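Local coordinates for protein probable UTP--glucose-1-phosphate uridylyltransferase YngB (Bacillus subtilis subsp. subtilis str. 168, PDB 7B1R) that makes UDP-glucose from glucose-1-phosphate and UTP, a step toward wall teichoic acid glucosylation and glycolipid formation during anaerobic growth, at residues A[3-8]-A[50-55]; A[7-12]-A[127-132]; A[54-59]-A[115-120]; A[157-162]-A[245-250]; A[170-175]-A[200-205]. All coordinates share one frame; numbering follows the deposited sequence.

Interaction 1 of 5, residues A[3-8]-A[50-55]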
# COMPACT_ATOMS: atom_id res chain seq x y z
N LYS A 3 -2.53 21.05 -30.41
CA LYS A 3 -1.79 20.53 -29.27
C LYS A 3 -2.62 19.52 -28.45
O LYS A 3 -3.82 19.70 -28.22
CB LYS A 3 -1.20 21.71 -28.48
N VAL A 4 -1.96 18.42 -28.03
CA VAL A 4 -2.48 17.39 -27.13
C VAL A 4 -2.43 17.92 -25.69
O VAL A 4 -1.33 18.16 -25.16
CB VAL A 4 -1.62 16.11 -27.20
CG1 VAL A 4 -1.99 15.14 -26.10
CG2 VAL A 4 -1.67 15.44 -28.55
N ARG A 5 -3.62 18.04 -25.06
CA ARG A 5 -3.68 18.65 -23.74
C ARG A 5 -4.59 17.86 -22.78
O ARG A 5 -4.71 18.18 -21.58
CB ARG A 5 -4.06 20.12 -23.89
CG ARG A 5 -5.46 20.30 -24.45
CD ARG A 5 -5.55 21.46 -25.40
NE ARG A 5 -6.13 22.69 -24.87
CZ ARG A 5 -7.37 22.81 -24.38
NH1 ARG A 5 -8.16 21.75 -24.30
NH2 ARG A 5 -7.79 23.99 -23.96
N LYS A 6 -5.25 16.83 -23.32
CA LYS A 6 -6.18 16.04 -22.53
C LYS A 6 -5.72 14.58 -22.55
O LYS A 6 -5.38 14.05 -23.60
CB LYS A 6 -7.58 16.13 -23.13
CG LYS A 6 -8.43 17.34 -22.72
CD LYS A 6 -9.52 17.61 -23.74
CE LYS A 6 -10.83 18.05 -23.13
NZ LYS A 6 -11.75 18.59 -24.15
N ALA A 7 -5.79 13.95 -21.37
CA ALA A 7 -5.51 12.53 -21.23
C ALA A 7 -6.69 11.80 -20.60
O ALA A 7 -7.41 12.35 -19.76
CB ALA A 7 -4.28 12.40 -20.38
N VAL A 8 -6.86 10.53 -20.98
CA VAL A 8 -7.83 9.64 -20.35
C VAL A 8 -7.11 8.52 -19.61
O VAL A 8 -6.42 7.72 -20.26
CB VAL A 8 -8.73 8.96 -21.39
CG1 VAL A 8 -9.81 8.16 -20.68
CG2 VAL A 8 -9.29 9.95 -22.39
N ILE A 50 0.12 17.94 -19.97
CA ILE A 50 -1.32 17.69 -19.98
C ILE A 50 -1.95 18.57 -18.92
O ILE A 50 -1.45 18.65 -17.80
CB ILE A 50 -1.62 16.20 -19.74
CG1 ILE A 50 -1.02 15.34 -20.86
CG2 ILE A 50 -3.12 15.93 -19.54
CD1 ILE A 50 -1.24 15.90 -22.25
N GLU A 51 -3.06 19.21 -19.28
CA GLU A 51 -3.76 20.05 -18.32
C GLU A 51 -5.08 19.44 -17.81
O GLU A 51 -5.52 19.78 -16.71
CB GLU A 51 -3.88 21.46 -18.89
CG GLU A 51 -4.05 21.48 -20.40
CD GLU A 51 -3.82 22.83 -21.06
OE1 GLU A 51 -3.11 23.66 -20.46
OE2 GLU A 51 -4.35 23.06 -22.16
N ASP A 52 -5.72 18.52 -18.57
CA ASP A 52 -7.06 18.05 -18.22
C ASP A 52 -7.17 16.53 -18.35
O ASP A 52 -7.19 16.00 -19.46
CB ASP A 52 -8.16 18.70 -19.06
CG ASP A 52 -8.13 20.23 -19.15
OD1 ASP A 52 -8.45 20.91 -18.12
OD2 ASP A 52 -7.83 20.75 -20.26
N ILE A 53 -7.33 15.85 -17.21
CA ILE A 53 -7.41 14.40 -17.18
C ILE A 53 -8.84 13.93 -16.90
O ILE A 53 -9.52 14.45 -16.01
CB ILE A 53 -6.43 13.84 -16.13
CG1 ILE A 53 -4.97 14.17 -16.47
CG2 ILE A 53 -6.66 12.35 -15.93
CD1 ILE A 53 -4.03 14.00 -15.30
N LEU A 54 -9.29 12.93 -17.67
CA LEU A 54 -10.52 12.21 -17.36
C LEU A 54 -10.21 10.82 -16.82
O LEU A 54 -9.74 9.94 -17.55
CB LEU A 54 -11.39 12.10 -18.61
CG LEU A 54 -12.68 11.30 -18.43
CD1 LEU A 54 -13.48 11.78 -17.22
CD2 LEU A 54 -13.56 11.43 -19.65
N ILE A 55 -10.48 10.61 -15.54
CA ILE A 55 -10.38 9.28 -14.98
C ILE A 55 -11.74 8.60 -15.16
O ILE A 55 -12.77 9.12 -14.71
CB ILE A 55 -9.97 9.33 -13.50
CG1 ILE A 55 -8.58 9.96 -13.32
CG2 ILE A 55 -10.07 7.95 -12.87
CD1 ILE A 55 -8.20 10.26 -11.89
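K6, A7 and V8 pair in parallel with D52, I53 and L54, the two short strands lying 16° apart with their axes 4.7 Å from each other at closest approach. R5 O starts the ladder and accepts two backbone donors, E51 N at 3.0 Å and D52 N at 3.2 Å. The start of the second strand is thus gathered round one carbonyl. Further on, A7 N gives to D52 O (3.1 Å) and L54 N gives to A7 O (2.9 Å), so A7 spends both its polar backbone atoms on this neighbour.

I50 packs beside the start of the ladder, against V4 and A7. Its CG2 branch is anti to the backbone N, and this brings that methyl to 3.8 Å from A7 CB. Its other branch ends at CD1, 4.0 Å from V4 CG1. Helix 141-152 packs on both I50 and V4.

K6 and D52 share a face with V8 and L54; just before the strands, R5 meets E51. E51 OE2 stands over one face of the R5 guanidinium, 3.3 Å from NE. The two planar groups are 86° apart and no N-H points at the oxygen, so the salt bridge rests on charge alone. K6 CG rests against D52 CB where the two side chains cross at a slant. The K6 ammonium goes on to the F120 carbonyl and the E124 carboxylate, while D52 OD1 is held by the N98 amide.

Helix 37-47 joins the two strands. The unit is a beta-alpha-beta crossover, as in the Rossmann-like core of GT-A nucleotidyltransferases.

Interaction 2 of 5, residues A[7-12]-A[127-132]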
# COMPACT_ATOMS: atom_id res chain seq x y z
N ALA A 7 -5.79 13.95 -21.37
CA ALA A 7 -5.51 12.53 -21.23
C ALA A 7 -6.69 11.80 -20.60
O ALA A 7 -7.41 12.35 -19.76
CB ALA A 7 -4.28 12.40 -20.38
N VAL A 8 -6.86 10.53 -20.98
CA VAL A 8 -7.83 9.64 -20.35
C VAL A 8 -7.11 8.52 -19.61
O VAL A 8 -6.42 7.72 -20.26
CB VAL A 8 -8.73 8.96 -21.39
CG1 VAL A 8 -9.81 8.16 -20.68
CG2 VAL A 8 -9.29 9.95 -22.39
N ILE A 9 -7.36 8.41 -18.29
CA ILE A 9 -6.79 7.35 -17.46
C ILE A 9 -7.92 6.41 -17.06
O ILE A 9 -8.72 6.76 -16.19
CB ILE A 9 -6.12 7.94 -16.20
CG1 ILE A 9 -5.11 9.02 -16.52
CG2 ILE A 9 -5.53 6.87 -15.31
CD1 ILE A 9 -4.55 9.68 -15.28
N PRO A 10 -8.02 5.19 -17.65
CA PRO A 10 -9.11 4.27 -17.33
C PRO A 10 -8.67 3.57 -16.04
O PRO A 10 -7.50 3.23 -15.91
CB PRO A 10 -9.18 3.37 -18.55
CG PRO A 10 -7.74 3.30 -19.02
CD PRO A 10 -7.06 4.58 -18.57
N ALA A 11 -9.60 3.46 -15.09
CA ALA A 11 -9.28 3.00 -13.74
C ALA A 11 -10.51 2.36 -13.10
O ALA A 11 -10.98 2.87 -12.08
CB ALA A 11 -8.85 4.18 -12.91
N ALA A 12 -11.00 1.25 -13.67
CA ALA A 12 -12.21 0.67 -13.12
C ALA A 12 -12.07 -0.82 -12.79
O ALA A 12 -13.08 -1.48 -12.52
CB ALA A 12 -13.37 0.96 -14.04
N ALA A 127 -4.27 11.90 -25.07
CA ALA A 127 -3.49 10.78 -24.57
C ALA A 127 -4.40 9.78 -23.88
O ALA A 127 -5.33 10.19 -23.18
CB ALA A 127 -2.44 11.25 -23.61
N VAL A 128 -4.11 8.49 -24.06
CA VAL A 128 -4.52 7.47 -23.09
C VAL A 128 -3.30 6.94 -22.35
O VAL A 128 -2.28 6.63 -22.96
CB VAL A 128 -5.29 6.32 -23.76
CG1 VAL A 128 -5.60 5.26 -22.74
CG2 VAL A 128 -6.56 6.79 -24.46
N LEU A 129 -3.40 6.83 -21.03
CA LEU A 129 -2.40 6.15 -20.21
C LEU A 129 -3.11 5.13 -19.35
O LEU A 129 -3.81 5.49 -18.39
CB LEU A 129 -1.72 7.16 -19.28
CG LEU A 129 -1.46 8.54 -19.87
CD1 LEU A 129 -1.47 9.59 -18.78
CD2 LEU A 129 -0.12 8.55 -20.60
N LEU A 130 -2.97 3.85 -19.71
CA LEU A 130 -3.25 2.75 -18.80
C LEU A 130 -2.13 2.80 -17.77
O LEU A 130 -1.01 3.19 -18.10
CB LEU A 130 -3.18 1.44 -19.60
CG LEU A 130 -3.65 1.52 -21.05
CD1 LEU A 130 -3.45 0.20 -21.76
CD2 LEU A 130 -5.12 1.92 -21.13
N GLY A 131 -2.41 2.49 -16.52
CA GLY A 131 -1.30 2.61 -15.59
C GLY A 131 -0.73 1.25 -15.20
O GLY A 131 -1.14 0.68 -14.20
N ASP A 132 0.22 0.73 -15.99
CA ASP A 132 0.67 -0.63 -15.74
C ASP A 132 2.17 -0.65 -15.46
O ASP A 132 2.75 -1.70 -15.20
CB ASP A 132 0.18 -1.66 -16.76
CG ASP A 132 -0.06 -1.10 -18.14
OD1 ASP A 132 0.81 -0.31 -18.63
OD2 ASP A 132 -1.11 -1.46 -18.71
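V8 carries the polar exchange with A127 and L129. V8 N donates to A127 O at 2.7 Å, and V8 O accepts from L129 N at 3.2 Å. The neighbours of V8 in the chain face the other way: A7 and I9 turn their polar backbone atoms to strand 52-57. Strand 6-11 is therefore satisfied from two flanking strands, both parallel to it. This is its place inside the Rossmann-like sheet of the GT-A fold. In this family the strand leads into a glycine-rich loop that probably meets the nucleotide.

P10 has no N-H to give, and the direct pairing stops before it. Instead its CD lies 3.4 Å from L129 O. The proline ring then meets L130, whose CD2 comes to 3.6 Å from P10 CG.

The other side chains meet by apolar contact. A7 CB and A127 CB lie 3.9 Å apart on one face, beside L129 CD1. I9 CG1 reaches the same leucine methyl at 4.3 Å. On the other face V8 CB is 4.3 Å from V128 CG2. Helix 37-47 covers I9 and L129 through I41, and L142 of helix 141-152 packs on A127 and L129.

Interaction 3 of 5, residues A[54-59]-A[115-120]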
# COMPACT_ATOMS: atom_id res chain seq x y z
N LEU A 54 -9.29 12.93 -17.67
CA LEU A 54 -10.52 12.21 -17.36
C LEU A 54 -10.21 10.82 -16.82
O LEU A 54 -9.74 9.94 -17.55
CB LEU A 54 -11.39 12.10 -18.61
CG LEU A 54 -12.68 11.30 -18.43
CD1 LEU A 54 -13.48 11.78 -17.22
CD2 LEU A 54 -13.56 11.43 -19.65
N ILE A 55 -10.48 10.61 -15.54
CA ILE A 55 -10.38 9.28 -14.98
C ILE A 55 -11.74 8.60 -15.16
O ILE A 55 -12.77 9.12 -14.71
CB ILE A 55 -9.97 9.33 -13.50
CG1 ILE A 55 -8.58 9.96 -13.32
CG2 ILE A 55 -10.07 7.95 -12.87
CD1 ILE A 55 -8.20 10.26 -11.89
N ILE A 56 -11.74 7.44 -15.83
CA ILE A 56 -12.94 6.63 -15.94
C ILE A 56 -12.91 5.67 -14.77
O ILE A 56 -12.13 4.71 -14.75
CB ILE A 56 -12.92 5.81 -17.24
CG1 ILE A 56 -12.35 6.56 -18.44
CG2 ILE A 56 -14.28 5.21 -17.50
CD1 ILE A 56 -13.15 7.74 -18.93
N THR A 57 -13.75 5.93 -13.78
CA THR A 57 -13.66 5.26 -12.50
C THR A 57 -14.84 4.30 -12.36
O THR A 57 -15.77 4.30 -13.17
CB THR A 57 -13.61 6.33 -11.40
OG1 THR A 57 -13.31 5.72 -10.15
CG2 THR A 57 -14.92 7.07 -11.24
N GLY A 58 -14.79 3.47 -11.31
CA GLY A 58 -15.86 2.55 -10.97
C GLY A 58 -16.46 2.90 -9.60
O GLY A 58 -16.34 4.04 -9.14
N ARG A 59 -17.11 1.89 -8.98
CA ARG A 59 -17.69 1.97 -7.65
C ARG A 59 -16.61 1.86 -6.58
O ARG A 59 -15.59 1.17 -6.73
CB ARG A 59 -18.76 0.89 -7.48
CG ARG A 59 -20.14 1.27 -7.99
CD ARG A 59 -21.05 0.07 -8.23
NE ARG A 59 -21.47 -0.08 -9.63
CZ ARG A 59 -20.67 -0.43 -10.64
NH1 ARG A 59 -19.39 -0.66 -10.44
NH2 ARG A 59 -21.15 -0.53 -11.87
N LEU A 115 -14.33 5.19 -25.20
CA LEU A 115 -15.50 5.78 -25.82
C LEU A 115 -16.17 6.72 -24.83
O LEU A 115 -16.68 7.79 -25.21
CB LEU A 115 -16.47 4.67 -26.25
CG LEU A 115 -16.36 4.32 -27.74
CD1 LEU A 115 -17.36 3.25 -28.15
CD2 LEU A 115 -16.49 5.56 -28.60
N CYS A 116 -16.15 6.28 -23.56
CA CYS A 116 -16.72 7.03 -22.45
C CYS A 116 -16.22 8.48 -22.52
O CYS A 116 -16.96 9.41 -22.27
CB CYS A 116 -16.36 6.38 -21.12
SG CYS A 116 -17.47 5.02 -20.64
N ALA A 117 -14.96 8.65 -22.94
CA ALA A 117 -14.29 9.93 -22.85
C ALA A 117 -14.68 10.86 -24.00
O ALA A 117 -14.20 12.00 -24.06
CB ALA A 117 -12.81 9.68 -22.85
N GLU A 118 -15.56 10.36 -24.90
CA GLU A 118 -15.75 10.93 -26.23
C GLU A 118 -16.11 12.42 -26.16
O GLU A 118 -15.42 13.26 -26.76
CB GLU A 118 -16.78 10.14 -27.01
CG GLU A 118 -17.07 10.77 -28.36
CD GLU A 118 -18.11 10.00 -29.16
OE1 GLU A 118 -18.76 9.10 -28.56
OE2 GLU A 118 -18.26 10.26 -30.37
N HIS A 119 -17.19 12.71 -25.42
CA HIS A 119 -17.74 14.06 -25.37
C HIS A 119 -16.79 14.99 -24.63
O HIS A 119 -16.82 16.21 -24.82
CB HIS A 119 -19.16 14.03 -24.79
CG HIS A 119 -20.11 13.33 -25.69
ND1 HIS A 119 -21.03 14.01 -26.45
CD2 HIS A 119 -20.24 12.02 -26.01
CE1 HIS A 119 -21.72 13.15 -27.18
NE2 HIS A 119 -21.25 11.93 -26.93
N PHE A 120 -15.94 14.39 -23.79
CA PHE A 120 -15.11 15.18 -22.90
C PHE A 120 -13.98 15.79 -23.71
O PHE A 120 -13.56 16.92 -23.44
CB PHE A 120 -14.58 14.35 -21.72
CG PHE A 120 -13.36 14.94 -21.05
CD1 PHE A 120 -13.47 16.00 -20.17
CD2 PHE A 120 -12.10 14.44 -21.30
CE1 PHE A 120 -12.36 16.55 -19.54
CE2 PHE A 120 -10.98 14.98 -20.67
CZ PHE A 120 -11.11 16.03 -19.80
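L54 meets A117 and F120, and this is the tight end of the contact. L54 CB lies over one face of the F120 ring, 3.9 Å from its centroid and 28° off the normal, a CH-pi contact. The two side chains run past each other in opposite directions. With chi1 at 176°, L54 holds CG anti to its own N, and CD2 reaches the CB end of the ring. That methyl settles 3.6 Å from A117 CA and 3.7 Å from F120 CB. It fills the corner where helix 112-116 gives way to helix 118-121. A117 lies in this break, and its carbonyl accepts from F120 N.

Toward C116 the fit is looser. I56 CD1 comes to 4.1 Å from C116 CB and 4.4 Å from A117 CB. C116 is partly exposed, and H119 lies on the solvent side and makes no contact with the strand. I102 of strand 98-103 touches both L54 and I56, while H100 meets the F120 ring.

The contact thus lays short helical turns on one face of the Rossmann-like sheet. No hydrogen bond crosses it. Its hold comes from apolar burial and shape, with L54 carrying most of it.

Interaction 4 of 5, residues A[157-162]-A[245-250]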
# COMPACT_ATOMS: atom_id res chain seq x y z
N VAL A 157 1.79 5.28 -30.85
CA VAL A 157 1.79 4.31 -29.77
C VAL A 157 3.16 4.36 -29.11
O VAL A 157 4.17 4.63 -29.75
CB VAL A 157 1.42 2.91 -30.35
CG1 VAL A 157 2.20 1.80 -29.72
CG2 VAL A 157 -0.05 2.60 -30.27
N GLY A 158 3.21 4.17 -27.79
CA GLY A 158 4.49 4.15 -27.10
C GLY A 158 4.98 2.72 -26.92
O GLY A 158 4.19 1.85 -26.51
N VAL A 159 6.27 2.50 -27.24
CA VAL A 159 6.84 1.15 -27.29
C VAL A 159 8.20 1.07 -26.61
O VAL A 159 8.91 2.07 -26.38
CB VAL A 159 6.91 0.54 -28.71
CG1 VAL A 159 5.55 0.12 -29.23
CG2 VAL A 159 7.67 1.41 -29.71
N GLN A 160 8.50 -0.19 -26.27
CA GLN A 160 9.81 -0.69 -25.86
C GLN A 160 9.88 -2.15 -26.30
O GLN A 160 8.86 -2.77 -26.64
CB GLN A 160 10.03 -0.50 -24.36
CG GLN A 160 10.43 0.92 -23.97
CD GLN A 160 10.83 0.97 -22.52
OE1 GLN A 160 10.52 0.04 -21.75
NE2 GLN A 160 11.52 2.03 -22.12
N SER A 161 11.11 -2.69 -26.34
CA SER A 161 11.21 -4.09 -26.73
C SER A 161 11.11 -5.01 -25.51
O SER A 161 11.26 -4.57 -24.37
CB SER A 161 12.43 -4.36 -27.55
OG SER A 161 13.48 -3.52 -27.14
N VAL A 162 10.82 -6.28 -25.78
CA VAL A 162 10.66 -7.25 -24.72
C VAL A 162 11.27 -8.58 -25.16
O VAL A 162 11.49 -8.77 -26.36
CB VAL A 162 9.18 -7.31 -24.28
CG1 VAL A 162 8.26 -7.85 -25.37
CG2 VAL A 162 8.99 -8.05 -22.97
N ALA A 245 5.07 4.58 -34.03
CA ALA A 245 5.45 4.16 -32.70
C ALA A 245 6.71 4.87 -32.24
O ALA A 245 7.61 5.18 -33.02
CB ALA A 245 5.57 2.66 -32.66
N ARG A 246 6.78 5.15 -30.94
CA ARG A 246 7.95 5.83 -30.43
C ARG A 246 8.62 4.88 -29.45
O ARG A 246 7.96 4.39 -28.53
CB ARG A 246 7.54 7.12 -29.74
CG ARG A 246 8.58 7.69 -28.78
CD ARG A 246 9.65 8.37 -29.59
NE ARG A 246 10.34 9.42 -28.86
CZ ARG A 246 11.54 9.26 -28.31
NH1 ARG A 246 12.15 8.09 -28.41
NH2 ARG A 246 12.12 10.27 -27.66
N LEU A 247 9.91 4.62 -29.69
CA LEU A 247 10.71 3.90 -28.72
C LEU A 247 10.92 4.82 -27.52
O LEU A 247 11.36 5.96 -27.67
CB LEU A 247 12.04 3.50 -29.36
CG LEU A 247 12.65 2.25 -28.74
CD1 LEU A 247 12.05 0.97 -29.32
CD2 LEU A 247 14.16 2.30 -28.89
N LEU A 248 10.58 4.31 -26.33
CA LEU A 248 10.49 5.16 -25.17
C LEU A 248 11.84 5.21 -24.45
O LEU A 248 12.39 4.19 -24.06
CB LEU A 248 9.38 4.61 -24.28
CG LEU A 248 7.98 4.77 -24.87
CD1 LEU A 248 6.93 4.50 -23.83
CD2 LEU A 248 7.81 6.17 -25.42
N GLU A 249 12.34 6.43 -24.27
CA GLU A 249 13.67 6.68 -23.77
C GLU A 249 13.97 5.83 -22.53
O GLU A 249 14.88 5.00 -22.57
CB GLU A 249 13.88 8.18 -23.59
CG GLU A 249 15.08 8.56 -22.74
CD GLU A 249 14.79 9.39 -21.49
OE1 GLU A 249 13.92 10.28 -21.55
OE2 GLU A 249 15.44 9.15 -20.45
N GLY A 250 13.21 6.00 -21.44
CA GLY A 250 13.79 5.67 -20.13
C GLY A 250 13.57 4.26 -19.56
O GLY A 250 13.28 3.29 -20.27
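A245 begins the second segment beside V157 and V159, where two parallel strands cross at 41°. A245 CB touches V159 CG2 at 3.8 Å. R246 follows with two backbone bonds: its N gives to V157 O (2.9 Å) and its O accepts from V159 N (2.8 Å). L247 turns to the same face as A245 and brings CD1 near V159 CG2. At L248 the ladder closes, with L248 N to V159 O at 2.8 Å. The side chain of L248 crosses that of Q160 at about a right angle, CB to CG at 3.8 Å. L248 also packs on Q144 and L145 of helix 141-152.

Beyond this the strand pairing gives way to two bonds from one side chain. Q160 is extended past CG (chi2 -172°), which carries its amide out to the turn. NE2 gives to L248 O at 3.0 Å, almost straight but from above the carbonyl plane. E249 comes next, faces away and binds the backbone N of E138 and T139. At G250, O accepts from Q160 NE2 at 2.8 Å, and both acceptor oxygens lie near the amide plane. An alanine at Q160 would remove this amide and is likely to leave the L248 and G250 carbonyls without their shared donor and the turn less firmly tied.

Strand 156-161 also pairs antiparallel with 201-204. This mixture of parallel and antiparallel neighbours is the second half of the GT-A sheet.

Interaction 5 of 5, residues A[170-175]-A[200-205]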
# COMPACT_ATOMS: atom_id res chain seq x y z
N TYR A 170 1.54 -8.79 -24.10
CA TYR A 170 1.46 -7.46 -24.68
C TYR A 170 0.73 -7.45 -26.02
O TYR A 170 0.35 -8.50 -26.54
CB TYR A 170 2.87 -6.92 -24.87
CG TYR A 170 3.67 -6.67 -23.62
CD1 TYR A 170 3.36 -5.61 -22.78
CD2 TYR A 170 4.77 -7.45 -23.31
CE1 TYR A 170 4.11 -5.36 -21.64
CE2 TYR A 170 5.54 -7.21 -22.18
CZ TYR A 170 5.20 -6.16 -21.34
OH TYR A 170 5.91 -5.88 -20.22
N GLY A 171 0.50 -6.24 -26.53
CA GLY A 171 0.19 -6.00 -27.93
C GLY A 171 1.48 -5.68 -28.67
O GLY A 171 2.30 -4.87 -28.20
N ILE A 172 1.66 -6.34 -29.83
CA ILE A 172 2.92 -6.25 -30.55
C ILE A 172 2.71 -5.54 -31.88
O ILE A 172 1.80 -5.88 -32.64
CB ILE A 172 3.56 -7.63 -30.72
CG1 ILE A 172 3.71 -8.36 -29.38
CG2 ILE A 172 4.88 -7.53 -31.47
CD1 ILE A 172 4.60 -7.65 -28.38
N ILE A 173 3.55 -4.52 -32.09
CA ILE A 173 3.70 -3.70 -33.27
C ILE A 173 4.17 -4.60 -34.41
O ILE A 173 4.62 -5.72 -34.18
CB ILE A 173 4.82 -2.70 -32.97
CG1 ILE A 173 4.59 -1.33 -33.56
CG2 ILE A 173 6.13 -3.25 -33.49
CD1 ILE A 173 5.90 -0.74 -34.02
N ASN A 174 4.11 -4.10 -35.64
CA ASN A 174 4.49 -4.89 -36.79
C ASN A 174 5.02 -3.94 -37.85
O ASN A 174 4.27 -3.52 -38.72
CB ASN A 174 3.34 -5.73 -37.34
CG ASN A 174 3.61 -6.35 -38.70
OD1 ASN A 174 4.62 -6.05 -39.34
ND2 ASN A 174 2.72 -7.22 -39.14
N THR A 175 6.32 -3.64 -37.76
CA THR A 175 6.89 -2.56 -38.54
C THR A 175 7.20 -2.98 -39.98
O THR A 175 7.10 -4.15 -40.35
CB THR A 175 8.19 -2.03 -37.94
OG1 THR A 175 8.21 -2.44 -36.58
CG2 THR A 175 8.29 -0.53 -38.03
N GLU A 200 9.36 -8.21 -31.44
CA GLU A 200 9.39 -8.24 -29.99
C GLU A 200 9.27 -6.81 -29.45
O GLU A 200 9.85 -6.50 -28.41
CB GLU A 200 10.60 -9.06 -29.53
N ILE A 201 8.52 -5.95 -30.17
CA ILE A 201 8.25 -4.57 -29.77
C ILE A 201 6.81 -4.45 -29.25
O ILE A 201 5.85 -4.61 -30.02
CB ILE A 201 8.49 -3.56 -30.92
CG1 ILE A 201 9.91 -3.60 -31.50
CG2 ILE A 201 8.09 -2.16 -30.50
CD1 ILE A 201 10.94 -2.82 -30.70
N ALA A 202 6.68 -4.13 -27.95
CA ALA A 202 5.40 -4.16 -27.25
C ALA A 202 4.91 -2.76 -26.85
O ALA A 202 5.71 -1.87 -26.51
CB ALA A 202 5.51 -5.08 -26.06
N VAL A 203 3.59 -2.57 -26.90
CA VAL A 203 3.00 -1.28 -26.52
C VAL A 203 2.95 -1.17 -25.00
O VAL A 203 2.52 -2.11 -24.32
CB VAL A 203 1.61 -1.04 -27.15
CG1 VAL A 203 1.71 -1.17 -28.66
CG2 VAL A 203 0.56 -2.01 -26.59
N MSE A 204 3.35 0.01 -24.51
CA MSE A 204 3.59 0.26 -23.09
C MSE A 204 2.50 1.18 -22.53
O MSE A 204 2.84 2.23 -21.94
CB MSE A 204 4.96 0.92 -22.87
CG MSE A 204 6.18 0.03 -23.12
SE MSE A 204 6.08 -1.80 -22.38
CE MSE A 204 6.90 -3.05 -23.64
N GLY A 205 1.23 0.76 -22.75
CA GLY A 205 0.02 1.46 -22.35
C GLY A 205 0.13 2.98 -22.41
O GLY A 205 -0.39 3.71 -21.57
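I172 and A202 form a lone bridge between two segments whose touching parts run 123° apart. Two backbone bonds frame it. V203 N gives to G171 O at 2.9 Å, and I173 N gives to I201 O at 3.1 Å. The segments then part.

Y170 lies at one end. Its CB and CG rest against A202 CB, and M204, modelled as selenomethionine, bends back toward the ring. Its CE sits over one face near the rim, 4.1 Å from Y170 CE1. The selenium is 4.9 Å from the ring centroid and oblique to it, which makes this a Met-aromatic contact. The phenol oxygen is bound by R252. With an alanine here, the M204 methyl and A202 would probably lose the ring they pack on, and R252 its phenol partner.

The bridge belongs to the branched mixed sheet of the GT-A domain. Strand 201-204 pairs there with 156-161, and the weakly bonded strand 173-175 goes on to pair antiparallel with 182-188.

At the other end I173 and I201 lie side by side and point the same way, CG2 to CB at 3.5 Å. I172 bends through chi2 (-62°) to set CD1 at 3.6 Å from A202 CB. P192 and S199 touch I172 from neighbouring loops.

The five contacts lie along one mixed sheet of the nucleotidyltransferase domain. Interactions 1 and 2 share A7 and V8 on strand 6-11, their centres about 10 Å apart. Interaction 3 covers one face of this region, its centre about 10 Å and 12 Å from the centres of interactions 2 and 1, with A117 packed on V8. Interactions 4 and 5 lie in the mixed part of the sheet and meet through the pairing of strands 156-161 and 201-204, about 8 Å apart between centres. Interaction 2 touches interaction 5 where L130 packs on G205. The loop after strand 6-11, next to interaction 2, probably meets the nucleotide, as in relatives.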